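Local coordinates for protein putative mandelate racemase (Zymomonas mobilis, PDB 2OX4) that probably acts as a magnesium-dependent lyase (dehydratase) of the mandelate racemase branch of the enolase superfamily, at residues A229-I243 against A255-R268. Numbering follows the deposited sequence. Where two conformers were deposited one is given.
Sequences AKAIEEFNIFFYEEI and AKKKIDIPLASGER. With MG (magnesium ion), chain O.
Glu241 and Glu267 meet at the magnesium ion. Glu241 OE2 and Glu267 OE1 each lie 2.1 Å from the metal, and their carboxylate planes are turned 59° apart. Glu215 and three waters are the other ligands. The other oxygens are also held: Glu241 OE1 forms a salt bridge with Lys166, and Glu267 OE2 takes a hydrogen bond from Tyr44. The Glu241 side chain is extended, with CG anti to the backbone N (chi1 165°), and this carries its carboxylate out to the metal.

Glu242 lies in the second shell. Its carboxylate stacks on that of Glu267, the planes only 11° apart. Arg268 probably offsets this crowding of negative charge. It grips Glu242 side-on: NE gives a bond of 3.0 Å to the syn lone pair of Glu242 OE2, while NH2 meets Glu242 OE1 from above the carboxylate plane at 2.8 Å. Metal-bound water also donates to Glu242 OE1. An alanine in place of Arg268 would probably leave the Glu242 carboxylate without its countercharge and freer to turn beside the metal ligands.

Behind the site run parallel strands. Ala264 N bonds to Tyr240 O, and Glu242 N to Ala264 O, both at 2.9 Å. The Ala264 methyl meets the Phe239 ring. On the opposite face of the sheet, Tyr240 lies alongside Leu263. Further out, Ile243 and Ile259 touch tip to tip, CD1 to CD1 at 3.7 Å. The Ile261 side chain fills the space between helix 222-232 and Ile237.

This is a beta-alpha-beta unit of the enolase-superfamily barrel, with metal-binding glutamates at or just beyond the C-terminal ends of successive strands.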
ATOM      1  N   ALA C 229      15.841  23.992  -0.954  1.00 11.26           N
ATOM      2  CA  ALA C 229      16.166  23.380   0.354  1.00 11.42           C
ATOM      3  C   ALA C 229      17.607  22.866   0.429  1.00 12.54           C
ATOM      4  O   ALA C 229      18.290  23.063   1.440  1.00 16.75           O
ATOM      5  CB  ALA C 229      15.188  22.240   0.689  1.00 11.44           C
ATOM      6  N   LYS C 230      18.059  22.212  -0.636  1.00 13.23           N
ATOM      7  CA  LYS C 230      19.432  21.727  -0.709  0.50 17.14           C
ATOM      8  C   LYS C 230      20.440  22.853  -0.504  1.00 14.40           C
ATOM      9  O   LYS C 230      21.459  22.678   0.166  1.00 16.81           O
ATOM     10  CB  LYS C 230      19.685  21.034  -2.050  0.50 18.68           C
ATOM     11  CG  LYS C 230      18.909  19.739  -2.236  0.50 34.19           C
ATOM     12  CD  LYS C 230      19.285  19.054  -3.538  0.50 40.36           C
ATOM     13  CE  LYS C 230      18.235  18.035  -3.949  0.50 42.36           C
ATOM     14  NZ  LYS C 230      18.085  16.952  -2.938  0.50 24.74           N
ATOM     15  N   ALA C 231      20.148  24.011  -1.086  1.00 14.65           N
ATOM     16  CA  ALA C 231      21.069  25.141  -1.061  1.00 16.82           C
ATOM     17  C   ALA C 231      21.128  25.862   0.284  1.00 20.32           C
ATOM     18  O   ALA C 231      22.137  26.504   0.596  1.00 17.91           O
ATOM     19  CB  ALA C 231      20.724  26.109  -2.165  1.00 17.16           C
ATOM     20  N   ILE C 232      20.056  25.762   1.077  1.00 19.17           N
ATOM     21  CA  ILE C 232      19.964  26.487   2.364  1.00 17.34           C
ATOM     22  C   ILE C 232      20.010  25.625   3.624  1.00 19.65           C
ATOM     23  O   ILE C 232      20.011  26.158   4.733  1.00 19.41           O
ATOM     24  CB  ILE C 232      18.745  27.424   2.461  1.00 15.91           C
ATOM     25  CG1 ILE C 232      17.431  26.636   2.371  1.00 19.63           C
ATOM     26  CG2 ILE C 232      18.843  28.573   1.438  1.00 18.95           C
ATOM     27  CD1 ILE C 232      16.200  27.446   2.739  1.00 21.14           C
ATOM     28  N   GLU C 233      20.062  24.307   3.465  1.00 15.82           N
ATOM     29  CA  GLU C 233      19.991  23.426   4.635  1.00 26.59           C
ATOM     30  C   GLU C 233      21.156  23.625   5.613  1.00 24.18           C
ATOM     31  O   GLU C 233      20.969  23.511   6.827  1.00 20.03           O
ATOM     32  CB  GLU C 233      19.836  21.957   4.244  1.00 25.29           C
ATOM     33  CG  GLU C 233      20.893  21.430   3.284  1.00 40.62           C
ATOM     34  CD  GLU C 233      20.700  19.962   2.944  1.00 47.13           C
ATOM     35  OE1 GLU C 233      21.531  19.423   2.182  1.00 67.16           O
ATOM     36  OE2 GLU C 233      19.720  19.350   3.431  1.00 56.45           O
ATOM     37  N   GLU C 234      22.333  23.963   5.084  1.00 18.70           N
ATOM     38  CA  GLU C 234      23.511  24.269   5.911  1.00 24.24           C
ATOM     39  C   GLU C 234      23.314  25.414   6.929  1.00 21.49           C
ATOM     40  O   GLU C 234      24.064  25.524   7.900  1.00 19.60           O
ATOM     41  CB  GLU C 234      24.718  24.566   5.019  1.00 21.18           C
ATOM     42  CG  GLU C 234      24.596  25.866   4.241  1.00 23.40           C
ATOM     43  CD  GLU C 234      25.568  25.936   3.085  1.00 51.69           C
ATOM     44  OE1 GLU C 234      25.218  25.454   1.984  1.00 51.20           O
ATOM     45  OE2 GLU C 234      26.681  26.471   3.287  1.00 34.85           O
ATOM     46  N   PHE C 235      22.299  26.246   6.717  1.00 13.71           N
ATOM     47  CA  PHE C 235      22.092  27.419   7.559  1.00 15.77           C
ATOM     48  C   PHE C 235      21.160  27.193   8.748  1.00 15.89           C
ATOM     49  O   PHE C 235      20.762  28.163   9.399  1.00 16.64           O
ATOM     50  CB  PHE C 235      21.600  28.600   6.725  1.00 14.32           C
ATOM     51  CG  PHE C 235      22.562  29.013   5.646  1.00 19.30           C
ATOM     52  CD1 PHE C 235      22.257  28.800   4.305  1.00 21.37           C
ATOM     53  CD2 PHE C 235      23.785  29.600   5.973  1.00 21.60           C
ATOM     54  CE1 PHE C 235      23.149  29.172   3.295  1.00 25.35           C
ATOM     55  CE2 PHE C 235      24.687  29.978   4.972  1.00 25.50           C
ATOM     56  CZ  PHE C 235      24.368  29.766   3.633  1.00 26.35           C
ATOM     57  N   ASN C 236      20.818  25.931   9.018  1.00 16.67           N
ATOM     58  CA  ASN C 236      19.936  25.565  10.140  1.00 18.09           C
ATOM     59  C   ASN C 236      18.581  26.286  10.095  1.00 19.24           C
ATOM     60  O   ASN C 236      18.283  27.156  10.918  1.00 20.53           O
ATOM     61  CB  ASN C 236      20.644  25.766  11.497  1.00 18.10           C
ATOM     62  CG  ASN C 236      19.803  25.291  12.685  1.00 36.95           C
ATOM     63  OD1 ASN C 236      19.747  25.956  13.726  1.00 33.61           O
ATOM     64  ND2 ASN C 236      19.144  24.140  12.530  1.00 22.57           N
ATOM     65  N   ILE C 237      17.770  25.925   9.108  1.00 13.54           N
ATOM     66  CA  ILE C 237      16.464  26.546   8.912  1.00 11.42           C
ATOM     67  C   ILE C 237      15.476  25.901   9.879  1.00 13.59           C
ATOM     68  O   ILE C 237      15.389  24.682   9.955  1.00 10.46           O
ATOM     69  CB  ILE C 237      16.007  26.378   7.432  1.00 14.78           C
ATOM     70  CG1 ILE C 237      17.061  26.961   6.484  1.00 17.32           C
ATOM     71  CG2 ILE C 237      14.618  26.980   7.187  1.00 12.69           C
ATOM     72  CD1 ILE C 237      17.406  28.418   6.764  1.00 15.34           C
ATOM     73  N   PHE C 238      14.748  26.729  10.630  1.00 10.59           N
ATOM     74  CA  PHE C 238      13.893  26.259  11.713  1.00  8.96           C
ATOM     75  C   PHE C 238      12.723  25.451  11.123  1.00 11.93           C
ATOM     76  O   PHE C 238      12.484  24.308  11.508  1.00  8.99           O
ATOM     77  CB  PHE C 238      13.356  27.473  12.484  1.00  9.73           C
ATOM     78  CG  PHE C 238      12.778  27.140  13.823  1.00 10.33           C
ATOM     79  CD1 PHE C 238      13.559  26.535  14.809  1.00 14.43           C
ATOM     80  CD2 PHE C 238      11.455  27.440  14.108  1.00 14.21           C
ATOM     81  CE1 PHE C 238      13.029  26.235  16.052  1.00 17.78           C
ATOM     82  CE2 PHE C 238      10.901  27.133  15.360  1.00 16.02           C
ATOM     83  CZ  PHE C 238      11.685  26.533  16.330  1.00 12.54           C
ATOM     84  N   PHE C 239      12.011  26.063  10.186  1.00 11.99           N
ATOM     85  CA  PHE C 239      11.108  25.336   9.303  1.00 12.08           C
ATOM     86  C   PHE C 239      10.895  26.083   7.997  1.00 11.07           C
ATOM     87  O   PHE C 239      11.345  27.220   7.850  1.00  8.73           O
ATOM     88  CB  PHE C 239       9.797  24.880   9.998  1.00  5.47           C
ATOM     89  CG  PHE C 239       8.957  25.980  10.621  1.00  7.47           C
ATOM     90  CD1 PHE C 239       8.163  26.815   9.828  1.00  9.12           C
ATOM     91  CD2 PHE C 239       8.894  26.129  12.003  1.00 11.44           C
ATOM     92  CE1 PHE C 239       7.349  27.802  10.403  1.00 14.24           C
ATOM     93  CE2 PHE C 239       8.086  27.124  12.584  1.00 13.65           C
ATOM     94  CZ  PHE C 239       7.317  27.959  11.775  1.00 12.48           C
ATOM     95  N   TYR C 240      10.214  25.430   7.060  1.00  8.95           N
ATOM     96  CA  TYR C 240      10.208  25.809   5.650  1.00  7.84           C
ATOM     97  C   TYR C 240       8.742  25.761   5.251  1.00 13.39           C
ATOM     98  O   TYR C 240       8.130  24.677   5.246  1.00 13.08           O
ATOM     99  CB  TYR C 240      11.020  24.745   4.892  1.00  6.97           C
ATOM    100  CG  TYR C 240      11.381  25.010   3.435  1.00  9.26           C
ATOM    101  CD1 TYR C 240      11.499  26.304   2.921  1.00 12.40           C
ATOM    102  CD2 TYR C 240      11.658  23.929   2.582  1.00  7.86           C
ATOM    103  CE1 TYR C 240      11.856  26.512   1.564  1.00 12.69           C
ATOM    104  CE2 TYR C 240      12.008  24.121   1.248  1.00 10.93           C
ATOM    105  CZ  TYR C 240      12.107  25.410   0.748  1.00 16.14           C
ATOM    106  OH  TYR C 240      12.464  25.581  -0.566  1.00 12.28           O
ATOM    107  N   GLU C 241       8.177  26.932   4.964  1.00 11.83           N
ATOM    108  CA  GLU C 241       6.720  27.142   4.964  1.00 10.99           C
ATOM    109  C   GLU C 241       6.144  27.303   3.551  1.00 11.24           C
ATOM    110  O   GLU C 241       6.703  28.037   2.719  1.00  8.98           O
ATOM    111  CB  GLU C 241       6.346  28.367   5.826  1.00  9.09           C
ATOM    112  CG  GLU C 241       4.920  28.867   5.586  1.00 12.77           C
ATOM    113  CD  GLU C 241       4.513  30.045   6.461  1.00 17.36           C
ATOM    114  OE1 GLU C 241       5.227  30.341   7.439  1.00 14.49           O
ATOM    115  OE2 GLU C 241       3.457  30.664   6.171  1.00 18.94           O
ATOM    116  N   GLU C 242       5.011  26.631   3.305  1.00  7.21           N
ATOM    117  CA  GLU C 242       4.238  26.751   2.064  1.00  8.17           C
ATOM    118  C   GLU C 242       5.091  26.605   0.805  1.00 10.96           C
ATOM    119  O   GLU C 242       5.225  27.534   0.007  1.00 11.78           O
ATOM    120  CB  GLU C 242       3.413  28.035   2.038  1.00 11.39           C
ATOM    121  CG  GLU C 242       2.129  27.975   2.882  1.00 14.88           C
ATOM    122  CD  GLU C 242       0.955  28.640   2.173  1.00 17.00           C
ATOM    123  OE1 GLU C 242       1.004  29.874   1.994  1.00 20.21           O
ATOM    124  OE2 GLU C 242      -0.011  27.936   1.793  1.00 16.58           O
ATOM    125  N   ILE C 243       5.666  25.422   0.632  1.00  9.70           N
ATOM    126  CA  ILE C 243       6.666  25.230  -0.410  1.00  7.82           C
ATOM    127  C   ILE C 243       6.054  24.868  -1.771  1.00  8.03           C
ATOM    128  O   ILE C 243       6.755  24.809  -2.781  1.00 12.30           O
ATOM    129  CB  ILE C 243       7.697  24.194   0.015  1.00 10.84           C
ATOM    130  CG1 ILE C 243       7.056  22.795   0.095  1.00 14.39           C
ATOM    131  CG2 ILE C 243       8.307  24.588   1.377  1.00 12.27           C
ATOM    132  CD1 ILE C 243       8.071  21.671   0.277  1.00 16.25           C
ATOM    133  N   ALA C 255       7.767  15.733  -1.619  1.00 10.21           N
ATOM    134  CA  ALA C 255       8.752  16.765  -1.271  1.00 12.54           C
ATOM    135  C   ALA C 255       9.575  16.356  -0.048  1.00 12.75           C
ATOM    136  O   ALA C 255      10.812  16.468  -0.050  1.00 13.71           O
ATOM    137  CB  ALA C 255       8.061  18.116  -1.024  1.00 11.16           C
ATOM    138  N   LYS C 256       8.891  15.873   0.987  1.00 10.17           N
ATOM    139  CA  LYS C 256       9.559  15.514   2.250  1.00 10.88           C
ATOM    140  C   LYS C 256      10.581  14.390   2.091  1.00 14.00           C
ATOM    141  O   LYS C 256      11.559  14.334   2.835  1.00 11.05           O
ATOM    142  CB  LYS C 256       8.552  15.155   3.340  1.00 10.92           C
ATOM    143  CG  LYS C 256       9.197  14.832   4.689  1.00 16.56           C
ATOM    144  CD  LYS C 256       8.171  14.684   5.811  1.00 14.57           C
ATOM    145  CE  LYS C 256       8.000  15.991   6.580  1.00 12.43           C
ATOM    146  NZ  LYS C 256       9.208  16.260   7.425  1.00 11.42           N
ATOM    147  N   LYS C 257      10.374  13.507   1.110  1.00  9.51           N
ATOM    148  CA  LYS C 257      11.391  12.504   0.782  1.00 10.46           C
ATOM    149  C   LYS C 257      12.780  13.096   0.486  1.00 11.86           C
ATOM    150  O   LYS C 257      13.792  12.462   0.765  1.00 12.87           O
ATOM    151  CB  LYS C 257      10.955  11.604  -0.379  1.00 11.51           C
ATOM    152  CG  LYS C 257       9.719  10.750  -0.091  1.00 14.83           C
ATOM    153  CD  LYS C 257       9.283   9.984  -1.338  1.00  9.76           C
ATOM    154  CE  LYS C 257       8.061   9.100  -1.024  1.00 13.62           C
ATOM    155  NZ  LYS C 257       7.530   8.478  -2.261  1.00 14.00           N
ATOM    156  N   LYS C 258      12.814  14.309  -0.063  0.50  9.04           N
ATOM    157  CA  LYS C 258      14.073  14.901  -0.515  0.50 12.33           C
ATOM    158  C   LYS C 258      14.474  16.155   0.264  0.50 13.02           C
ATOM    159  O   LYS C 258      15.471  16.792  -0.074  0.50  9.20           O
ATOM    160  CB  LYS C 258      14.020  15.209  -2.020  0.50  9.08           C
ATOM    161  CG  LYS C 258      13.678  14.013  -2.911  0.50 16.10           C
ATOM    162  CD  LYS C 258      14.811  13.006  -2.969  0.50 16.59           C
ATOM    163  CE  LYS C 258      14.677  12.115  -4.209  0.50 23.94           C
ATOM    164  NZ  LYS C 258      15.919  11.344  -4.466  0.50  8.78           N
ATOM    165  N   ILE C 259      13.698  16.504   1.293  1.00  9.73           N
ATOM    166  CA  ILE C 259      13.932  17.736   2.076  1.00 11.03           C
ATOM    167  C   ILE C 259      14.099  17.354   3.543  1.00 12.42           C
ATOM    168  O   ILE C 259      13.238  16.681   4.108  1.00 12.76           O
ATOM    169  CB  ILE C 259      12.775  18.788   1.926  1.00 10.08           C
ATOM    170  CG1 ILE C 259      12.674  19.302   0.486  1.00  9.45           C
ATOM    171  CG2 ILE C 259      12.959  19.985   2.934  1.00  9.90           C
ATOM    172  CD1 ILE C 259      11.430  20.146   0.211  1.00 11.71           C
ATOM    173  N   ASP C 260      15.195  17.765   4.169  0.50 14.95           N
ATOM    174  CA  ASP C 260      15.392  17.421   5.576  0.50 17.86           C
ATOM    175  C   ASP C 260      14.914  18.483   6.568  0.50 16.91           C
ATOM    176  O   ASP C 260      14.742  18.199   7.761  0.50 15.42           O
ATOM    177  CB  ASP C 260      16.835  16.988   5.836  0.50 21.42           C
ATOM    178  CG  ASP C 260      17.117  15.593   5.303  0.50 31.53           C
ATOM    179  OD1 ASP C 260      16.227  14.724   5.426  0.50 18.34           O
ATOM    180  OD2 ASP C 260      18.211  15.370   4.742  0.50 25.14           O
ATOM    181  N   ILE C 261      14.675  19.691   6.064  1.00 13.38           N
ATOM    182  CA  ILE C 261      14.263  20.807   6.916  1.00 11.50           C
ATOM    183  C   ILE C 261      12.791  20.529   7.272  1.00 11.07           C
ATOM    184  O   ILE C 261      12.030  20.122   6.385  1.00  9.16           O
ATOM    185  CB  ILE C 261      14.304  22.132   6.115  1.00 14.72           C
ATOM    186  CG1 ILE C 261      15.687  22.383   5.486  1.00 15.00           C
ATOM    187  CG2 ILE C 261      13.845  23.305   6.964  1.00  8.35           C
ATOM    188  CD1 ILE C 261      15.690  23.529   4.500  1.00 15.83           C
ATOM    189  N   PRO C 262      12.383  20.746   8.546  1.00 10.16           N
ATOM    190  CA  PRO C 262      10.959  20.578   8.883  1.00 10.89           C
ATOM    191  C   PRO C 262      10.044  21.428   8.015  1.00 11.27           C
ATOM    192  O   PRO C 262      10.371  22.574   7.683  1.00  8.43           O
ATOM    193  CB  PRO C 262      10.863  21.043  10.343  1.00  8.84           C
ATOM    194  CG  PRO C 262      12.278  20.819  10.888  1.00 12.85           C
ATOM    195  CD  PRO C 262      13.184  21.164   9.715  1.00 11.79           C
ATOM    196  N   LEU C 263       8.907  20.852   7.639  1.00  9.44           N
ATOM    197  CA  LEU C 263       7.956  21.526   6.742  1.00 10.30           C
ATOM    198  C   LEU C 263       6.774  22.109   7.505  1.00  9.95           C
ATOM    199  O   LEU C 263       6.282  21.511   8.476  1.00  9.07           O
ATOM    200  CB  LEU C 263       7.452  20.565   5.660  1.00  8.40           C
ATOM    201  CG  LEU C 263       8.525  19.946   4.754  1.00 13.49           C
ATOM    202  CD1 LEU C 263       7.842  19.134   3.633  1.00 10.01           C
ATOM    203  CD2 LEU C 263       9.408  21.055   4.160  1.00 13.35           C
ATOM    204  N   ALA C 264       6.316  23.271   7.049  1.00  8.48           N
ATOM    205  CA  ALA C 264       5.140  23.931   7.636  1.00  7.60           C
ATOM    206  C   ALA C 264       4.106  24.328   6.589  1.00  9.88           C
ATOM    207  O   ALA C 264       4.452  24.698   5.459  1.00 10.48           O
ATOM    208  CB  ALA C 264       5.557  25.163   8.417  1.00  9.47           C
ATOM    209  N   SER C 265       2.834  24.275   6.972  1.00  9.31           N
ATOM    210  CA  SER C 265       1.752  24.694   6.082  1.00 11.75           C
ATOM    211  C   SER C 265       0.455  24.810   6.869  1.00 12.77           C
ATOM    212  O   SER C 265       0.288  24.152   7.885  1.00  8.56           O
ATOM    213  CB  SER C 265       1.537  23.666   4.973  1.00 13.02           C
ATOM    214  OG  SER C 265       0.671  24.199   3.986  1.00 16.47           O
ATOM    215  N   GLY C 266      -0.469  25.639   6.391  1.00  9.93           N
ATOM    216  CA  GLY C 266      -1.789  25.616   6.981  1.00 10.68           C
ATOM    217  C   GLY C 266      -2.698  26.761   6.645  1.00 15.34           C
ATOM    218  O   GLY C 266      -3.898  26.633   6.810  1.00 12.15           O
ATOM    219  N   GLU C 267      -2.146  27.899   6.218  1.00  9.83           N
ATOM    220  CA  GLU C 267      -3.009  29.054   5.986  1.00 13.98           C
ATOM    221  C   GLU C 267      -3.940  28.832   4.803  1.00  7.50           C
ATOM    222  O   GLU C 267      -4.970  29.487   4.703  1.00 15.20           O
ATOM    223  CB  GLU C 267      -2.203  30.341   5.803  1.00 13.01           C
ATOM    224  CG  GLU C 267      -1.410  30.406   4.506  1.00 12.62           C
ATOM    225  CD  GLU C 267      -0.377  31.498   4.563  1.00 19.26           C
ATOM    226  OE1 GLU C 267       0.697  31.256   5.157  1.00 21.67           O
ATOM    227  OE2 GLU C 267      -0.650  32.597   4.039  1.00 20.76           O
ATOM    228  N   ARG C 268      -3.584  27.899   3.914  1.00  8.34           N
ATOM    229  CA  ARG C 268      -4.483  27.536   2.816  1.00  7.53           C
ATOM    230  C   ARG C 268      -5.000  26.087   2.920  1.00  8.94           C
ATOM    231  O   ARG C 268      -5.238  25.407   1.913  1.00  9.99           O
ATOM    232  CB  ARG C 268      -3.807  27.825   1.470  1.00  9.93           C
ATOM    233  CG  ARG C 268      -3.851  29.309   1.104  1.00 14.06           C
ATOM    234  CD  ARG C 268      -3.175  29.575  -0.228  1.00  9.99           C
ATOM    235  NE  ARG C 268      -1.719  29.578  -0.089  1.00 10.46           N
ATOM    236  CZ  ARG C 268      -0.892  30.109  -0.978  1.00 10.16           C
ATOM    237  NH1 ARG C 268      -1.380  30.676  -2.083  1.00  9.64           N
ATOM    238  NH2 ARG C 268       0.418  30.081  -0.754  1.00 13.50           N
TER
HETATM  239 MG    MG O 402       2.577  32.219   5.089  1.00  8.25          MG
HETATM  240  O   HOH W   1      17.058  19.523   2.509  1.00 21.77           O
HETATM  241  O   HOH W   2      -1.191  26.147   3.369  1.00 11.62           O
HETATM  242  O   HOH W   3       2.698  31.363   3.052  1.00 20.96           O
HETATM  243  O   HOH W   4       4.738  23.478   2.742  1.00 12.28           O
HETATM  244  O   HOH W   5       1.581  34.086   4.036  1.00 27.07           O
HETATM  245  O   HOH W   6       2.377  33.492   6.742  1.00 25.01           O